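Local coordinates for protein polyphosphate kinase (Porphyromonas gingivalis, PDB 2O8R) that probably catalyses the reversible transfer of the terminal phosphate of ATP to a growing polyphosphate chain, with magnesium as cofactor, at residues Tyr538-Met543 and Asp566-Gly571. The protein carries 3 engineered substitutions. Residues are numbered along the deposited sequence; the frame is centred on the assembly and turned at random.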
ATOM      1  N   TYR A 538      -4.788  48.340   6.335  1.00 53.29           N
ATOM      2  CA  TYR A 538      -5.301  47.030   6.738  1.00 53.76           C
ATOM      3  C   TYR A 538      -4.619  45.859   6.030  1.00 52.67           C
ATOM      4  O   TYR A 538      -4.224  45.964   4.857  1.00 58.47           O
ATOM      5  CB  TYR A 538      -6.814  46.970   6.519  1.00 43.49           C
ATOM      6  CG  TYR A 538      -7.433  45.702   7.022  1.00 55.89           C
ATOM      7  CD1 TYR A 538      -7.486  45.430   8.391  1.00 56.47           C
ATOM      8  CD2 TYR A 538      -7.950  44.757   6.131  1.00 48.20           C
ATOM      9  CE1 TYR A 538      -8.043  44.264   8.866  1.00 44.48           C
ATOM     10  CE2 TYR A 538      -8.514  43.582   6.595  1.00 42.48           C
ATOM     11  CZ  TYR A 538      -8.553  43.339   7.962  1.00 54.37           C
ATOM     12  OH  TYR A 538      -9.121  42.182   8.425  1.00 53.47           O
HETATM   13  N   MSE A 539      -4.476  44.747   6.755  1.00 51.01           N
HETATM   14  CA  MSE A 539      -3.922  43.501   6.207  1.00 42.14           C
HETATM   15  C   MSE A 539      -4.711  42.329   6.719  1.00 51.83           C
HETATM   16  O   MSE A 539      -5.062  42.271   7.903  1.00 64.71           O
HETATM   17  CB  MSE A 539      -2.462  43.320   6.606  1.00 32.69           C
HETATM   18  CG  MSE A 539      -1.538  44.292   5.921  1.00 53.92           C
HETATM   19 SE   MSE A 539       0.342  43.950   6.216  1.00 84.11          SE
HETATM   20  CE  MSE A 539       0.568  44.660   7.986  1.00 71.25           C
ATOM     21  N   LEU A 540      -4.991  41.389   5.825  1.00 59.40           N
ATOM     22  CA  LEU A 540      -5.639  40.147   6.209  1.00 52.73           C
ATOM     23  C   LEU A 540      -4.756  39.020   5.727  1.00 56.38           C
ATOM     24  O   LEU A 540      -4.583  38.834   4.526  1.00 60.27           O
ATOM     25  CB  LEU A 540      -7.045  40.071   5.616  1.00 50.18           C
ATOM     26  CG  LEU A 540      -8.017  38.944   5.999  1.00 69.74           C
ATOM     27  CD1 LEU A 540      -7.756  38.321   7.363  1.00 54.81           C
ATOM     28  CD2 LEU A 540      -9.439  39.448   5.925  1.00 59.78           C
ATOM     29  N   LEU A 541      -4.182  38.287   6.676  1.00 55.00           N
ATOM     30  CA  LEU A 541      -3.142  37.310   6.376  1.00 38.62           C
ATOM     31  C   LEU A 541      -3.456  35.932   6.974  1.00 41.13           C
ATOM     32  O   LEU A 541      -3.623  35.800   8.186  1.00 46.84           O
ATOM     33  CB  LEU A 541      -1.821  37.800   6.938  1.00 43.79           C
ATOM     34  CG  LEU A 541      -1.177  39.100   6.489  1.00 49.62           C
ATOM     35  CD1 LEU A 541       0.028  39.305   7.377  1.00 38.40           C
ATOM     36  CD2 LEU A 541      -0.763  39.025   5.026  1.00 61.99           C
ATOM     37  N   LYS A 542      -3.535  34.908   6.126  1.00 47.78           N
ATOM     38  CA  LYS A 542      -3.828  33.553   6.591  1.00 43.25           C
ATOM     39  C   LYS A 542      -2.741  32.578   6.184  1.00 48.37           C
ATOM     40  O   LYS A 542      -2.412  32.477   5.009  1.00 41.54           O
ATOM     41  CB  LYS A 542      -5.149  33.069   6.034  1.00 43.37           C
ATOM     42  CG  LYS A 542      -5.454  31.614   6.345  1.00 42.57           C
ATOM     43  CD  LYS A 542      -6.764  31.177   5.696  1.00 22.29           C
ATOM     44  CE  LYS A 542      -7.034  29.745   5.983  1.00 41.47           C
ATOM     45  NZ  LYS A 542      -7.529  29.681   7.357  1.00 41.03           N
HETATM   46  N   MSE A 543      -2.192  31.865   7.161  1.00 47.36           N
HETATM   47  CA  MSE A 543      -1.210  30.835   6.877  1.00 50.06           C
HETATM   48  C   MSE A 543      -1.122  29.751   7.957  1.00 50.45           C
HETATM   49  O   MSE A 543      -1.738  29.851   9.016  1.00 48.81           O
HETATM   50  CB  MSE A 543       0.140  31.466   6.673  1.00 45.83           C
HETATM   51  CG  MSE A 543       0.685  32.147   7.899  1.00 69.18           C
HETATM   52 SE   MSE A 543       1.937  33.533   7.360  1.00 72.91          SE
HETATM   53  CE  MSE A 543       1.963  33.206   5.415  1.00 81.40           C
ATOM     54  N   ASP A 566      -5.196  41.491  10.805  1.00 56.75           N
ATOM     55  CA  ASP A 566      -5.808  40.211  11.148  1.00 52.86           C
ATOM     56  C   ASP A 566      -4.968  39.038  10.647  1.00 52.24           C
ATOM     57  O   ASP A 566      -4.780  38.864   9.440  1.00 55.52           O
ATOM     58  CB  ASP A 566      -7.203  40.112  10.553  1.00 56.30           C
ATOM     59  CG  ASP A 566      -8.280  40.509  11.522  1.00 47.74           C
ATOM     60  OD1 ASP A 566      -8.299  39.997  12.660  1.00 67.94           O
ATOM     61  OD2 ASP A 566      -9.128  41.334  11.135  1.00 69.33           O
ATOM     62  N   LEU A 567      -4.467  38.244  11.586  1.00 51.93           N
ATOM     63  CA  LEU A 567      -3.734  37.027  11.285  1.00 47.47           C
ATOM     64  C   LEU A 567      -4.618  35.837  11.560  1.00 46.22           C
ATOM     65  O   LEU A 567      -5.182  35.724  12.642  1.00 48.62           O
ATOM     66  CB  LEU A 567      -2.500  36.903  12.173  1.00 53.29           C
ATOM     67  CG  LEU A 567      -1.311  37.802  11.844  1.00 73.10           C
ATOM     68  CD1 LEU A 567      -0.271  37.715  12.940  1.00 57.61           C
ATOM     69  CD2 LEU A 567      -0.703  37.407  10.517  1.00 79.99           C
ATOM     70  N   ILE A 568      -4.740  34.951  10.578  1.00 52.88           N
ATOM     71  CA  ILE A 568      -5.388  33.659  10.776  1.00 43.54           C
ATOM     72  C   ILE A 568      -4.317  32.570  10.600  1.00 48.28           C
ATOM     73  O   ILE A 568      -3.972  32.175   9.478  1.00 51.91           O
ATOM     74  CB  ILE A 568      -6.581  33.481   9.818  1.00 52.49           C
ATOM     75  CG1 ILE A 568      -7.575  34.637   9.978  1.00 26.82           C
ATOM     76  CG2 ILE A 568      -7.286  32.171  10.069  1.00 27.67           C
ATOM     77  CD1 ILE A 568      -8.761  34.580   9.023  1.00 38.10           C
ATOM     78  N   VAL A 569      -3.758  32.132  11.725  1.00 48.94           N
ATOM     79  CA  VAL A 569      -2.654  31.162  11.748  1.00 48.39           C
ATOM     80  C   VAL A 569      -2.985  29.948  12.604  1.00 53.61           C
ATOM     81  O   VAL A 569      -3.184  30.089  13.807  1.00 58.33           O
ATOM     82  CB  VAL A 569      -1.382  31.784  12.315  1.00 44.63           C
ATOM     83  CG1 VAL A 569      -0.274  30.738  12.406  1.00 48.35           C
ATOM     84  CG2 VAL A 569      -0.947  32.925  11.442  1.00 37.08           C
ATOM     85  N   ARG A 570      -3.043  28.759  12.004  1.00 57.54           N
ATOM     86  CA  ARG A 570      -3.471  27.596  12.782  1.00 68.46           C
ATOM     87  C   ARG A 570      -2.349  26.958  13.583  1.00 61.32           C
ATOM     88  O   ARG A 570      -2.562  26.516  14.711  1.00 66.00           O
ATOM     89  CB  ARG A 570      -4.245  26.564  11.950  1.00 72.31           C
ATOM     90  CG  ARG A 570      -3.500  25.987  10.804  1.00 65.46           C
ATOM     91  CD  ARG A 570      -4.017  24.620  10.406  1.00 39.87           C
ATOM     92  NE  ARG A 570      -2.898  23.893   9.810  1.00 54.57           N
ATOM     93  CZ  ARG A 570      -2.377  22.773  10.295  1.00 48.16           C
ATOM     94  NH1 ARG A 570      -2.916  22.184  11.355  1.00 42.44           N
ATOM     95  NH2 ARG A 570      -1.336  22.223   9.696  1.00 53.62           N
ATOM     96  N   GLY A 571      -1.151  26.930  13.019  1.00 52.31           N
ATOM     97  CA  GLY A 571      -0.035  26.255  13.683  1.00 50.38           C
ATOM     98  C   GLY A 571       0.834  27.180  14.502  1.00 43.96           C
ATOM     99  O   GLY A 571       0.358  27.888  15.390  1.00 39.55           O
TER
HETATM  100  O   HOH W   1      -5.113  29.711   8.789  1.00 39.65           O
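Tyr-538 meets Asp-566 at the edge of its ring: OH donates to the anti lone pair of OD2 (2.8 Å), which lies in the ring plane, while the carboxylate is turned 80° from the ring. Arg-586 forms a salt bridge with the same OD2. On the sheet face carrying Leu-540, Asp-566, Lys-542 and Ile-568, under Leu-650 of helix 636-651, Leu-540 CD1 packs on Asp-566 CB at 3.7 Å. Lys-542, extended to CE and bent at chi4 (77°), crosses Ile-568, NZ lying 3.7 Å from Ile-568 CG2. NZ also makes a salt bridge with Glu-596, hydrogen-bonds Gln-649 and donates to a water that donates to Ile-568 O. On the other face Leu-541 and Leu-567 lie side by side, CD1 to CD2 3.7 Å, and Met-543 and Val-569 do likewise. The backbones run parallel, 7° apart, laddered from Met-539 O to Met-543 N and fading into a weak bond from Arg-570 N to Met-543 O (3.4 Å). Arg-570, like nearby His-597, is a predicted ATP-binding residue. This is the parallel strand pair of a beta-alpha-beta unit whose crossover is helix 549-560, in the second phospholipase D-like C-terminal domain. Buried Asp-566 and Lys-542 each have an oppositely charged partner, which probably helps keep both charged.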